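Local coordinates for tryptophan halogenase superfamily (Brevundimonas sp. BAL3, PDB 6FRL), which is a flavin-dependent halogenase that prefers bromination over chlorination, probably acting on aromatic substrates, at residues M390-D395 with P421-R426. Numbering follows the deposited sequence.
Sequences MERVRD and PETLER
Asp395 and Thr423 join two helices of this flavin-dependent halogenase, 376-402 and 422-434, in a helix-helix contact that illustrates how a buried carboxylate can be satisfied from both sides of an interface. Thr423 OG1 donates to Asp395 OD2 at 2.6 Å, on the syn side and 19° out of the carboxylate plane. The hydroxyl lies between its own backbone N and carbonyl carbon (chi1 42°), which turns OG1 toward the aspartate. The same OD2 takes a second bond from Arg392 NH2, 3.0 Å away and nearly straight. This nitrogen comes from above the carboxylate plane, although OD2 itself lies in the plane of the guanidinium.

The other oxygen belongs to Arg394, which grips side-on: NE and NH2 both reach Asp395 OD1, each at 3.0 Å and from the same face of the carboxylate. With each oxygen accepting two hydrogen bonds and two arginines beside it, the aspartate would be expected to stay ionised. Pro421, the N-cap residue of the second helix, lies over one face of the Arg394 guanidinium, its CG 3.8 Å from NH2 and offset toward the rim; Glu391 CB lies over the opposite face. The arginine is thereby held between aliphatic groups, while Trp242 adds a cation-pi contact.

Further out, Glu391 OE1 forms a long ion pair with Arg392 NH1 and a salt bridge with Arg388, extending the charged network along helix 376-402. Tyr440 touches Arg392 and hydrogen-bonds through OH to Thr423 O, tying a loop to both helices. The axes of the two segments cross at -57° with a closest approach of 10.3 Å. On the apolar side Leu424 reaches back to the first helix, where its CD2 lies 3.7 Å from the backbone O of Asp395.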
# COMPACT_ATOMS: atom_id res chain seq x y z
N MET B 390 -10.19 0.19 11.66
CA MET B 390 -10.44 0.37 13.09
C MET B 390 -9.44 -0.43 13.91
O MET B 390 -8.90 0.09 14.88
CB MET B 390 -11.89 -0.00 13.47
CG MET B 390 -12.95 1.01 12.99
SD MET B 390 -12.85 2.61 13.82
CE MET B 390 -13.45 2.16 15.45
N GLU B 391 -9.17 -1.66 13.50
CA GLU B 391 -8.23 -2.52 14.22
C GLU B 391 -6.81 -1.93 14.16
O GLU B 391 -6.06 -1.97 15.17
CB GLU B 391 -8.24 -3.97 13.66
CG GLU B 391 -9.52 -4.79 13.92
CD GLU B 391 -9.62 -6.05 13.06
OE1 GLU B 391 -8.77 -6.27 12.16
OE2 GLU B 391 -10.54 -6.84 13.27
N ARG B 392 -6.43 -1.41 12.99
CA ARG B 392 -5.11 -0.77 12.84
C ARG B 392 -4.95 0.48 13.71
O ARG B 392 -3.88 0.71 14.25
CB ARG B 392 -4.79 -0.50 11.37
CG ARG B 392 -4.84 -1.72 10.45
CD ARG B 392 -3.68 -2.65 10.65
NE ARG B 392 -3.79 -3.42 11.89
CZ ARG B 392 -4.59 -4.47 12.07
NH1 ARG B 392 -5.37 -4.92 11.09
NH2 ARG B 392 -4.61 -5.07 13.27
N VAL B 393 -6.02 1.23 13.95
CA VAL B 393 -5.96 2.39 14.87
C VAL B 393 -5.95 1.94 16.34
O VAL B 393 -5.20 2.49 17.17
CB VAL B 393 -7.11 3.39 14.63
CG1 VAL B 393 -7.12 4.52 15.66
CG2 VAL B 393 -7.02 3.97 13.21
N ARG B 394 -6.80 0.98 16.66
CA ARG B 394 -6.75 0.34 17.98
C ARG B 394 -5.33 -0.09 18.42
O ARG B 394 -4.86 0.30 19.50
CB ARG B 394 -7.69 -0.86 17.99
CG ARG B 394 -7.78 -1.65 19.30
CD ARG B 394 -8.28 -3.04 19.01
NE ARG B 394 -7.40 -3.77 18.10
CZ ARG B 394 -7.70 -4.96 17.56
NH1 ARG B 394 -8.85 -5.55 17.84
NH2 ARG B 394 -6.83 -5.55 16.73
N ASP B 395 -4.67 -0.87 17.57
CA ASP B 395 -3.30 -1.36 17.82
C ASP B 395 -2.30 -0.23 18.05
O ASP B 395 -1.48 -0.32 18.95
CB ASP B 395 -2.82 -2.26 16.68
CG ASP B 395 -3.54 -3.59 16.64
OD1 ASP B 395 -4.46 -3.82 17.47
OD2 ASP B 395 -3.20 -4.41 15.78
N PRO B 421 -3.29 -7.67 21.05
CA PRO B 421 -3.56 -8.45 19.87
C PRO B 421 -2.28 -9.00 19.23
O PRO B 421 -1.23 -8.35 19.30
CB PRO B 421 -4.28 -7.46 18.95
CG PRO B 421 -4.94 -6.51 19.89
CD PRO B 421 -3.95 -6.35 21.01
N GLU B 422 -2.39 -10.18 18.61
CA GLU B 422 -1.31 -10.80 17.83
C GLU B 422 -0.75 -9.91 16.73
O GLU B 422 0.45 -9.94 16.46
CB GLU B 422 -1.78 -12.17 17.25
CG GLU B 422 -1.06 -12.61 15.96
CD GLU B 422 -0.94 -14.14 15.80
OE1 GLU B 422 -1.91 -14.87 16.13
OE2 GLU B 422 0.15 -14.59 15.35
N THR B 423 -1.60 -9.14 16.06
CA THR B 423 -1.14 -8.17 15.04
C THR B 423 -0.08 -7.17 15.58
O THR B 423 0.91 -6.88 14.90
CB THR B 423 -2.34 -7.38 14.48
OG1 THR B 423 -3.20 -7.03 15.55
CG2 THR B 423 -3.12 -8.22 13.49
N LEU B 424 -0.28 -6.71 16.82
CA LEU B 424 0.66 -5.85 17.52
C LEU B 424 1.88 -6.59 18.08
O LEU B 424 2.99 -6.00 18.14
CB LEU B 424 -0.05 -5.11 18.66
CG LEU B 424 0.80 -4.08 19.41
CD1 LEU B 424 1.36 -3.02 18.44
CD2 LEU B 424 -0.06 -3.43 20.48
N GLU B 425 1.69 -7.83 18.53
CA GLU B 425 2.82 -8.68 18.98
C GLU B 425 3.83 -8.82 17.85
O GLU B 425 5.03 -8.67 18.08
CB GLU B 425 2.36 -10.07 19.44
CG GLU B 425 1.80 -10.12 20.87
CD GLU B 425 1.21 -11.50 21.26
OE1 GLU B 425 1.18 -12.44 20.41
OE2 GLU B 425 0.78 -11.64 22.44
N ARG B 426 3.34 -9.08 16.65
CA ARG B 426 4.20 -9.26 15.49
C ARG B 426 4.98 -7.99 15.12
O ARG B 426 6.15 -8.09 14.76
CB ARG B 426 3.39 -9.70 14.27
CG ARG B 426 2.97 -11.15 14.29
CD ARG B 426 2.08 -11.42 13.10
NE ARG B 426 2.79 -11.04 11.85
CZ ARG B 426 2.22 -10.88 10.66
NH1 ARG B 426 0.91 -11.05 10.48
NH2 ARG B 426 2.99 -10.56 9.62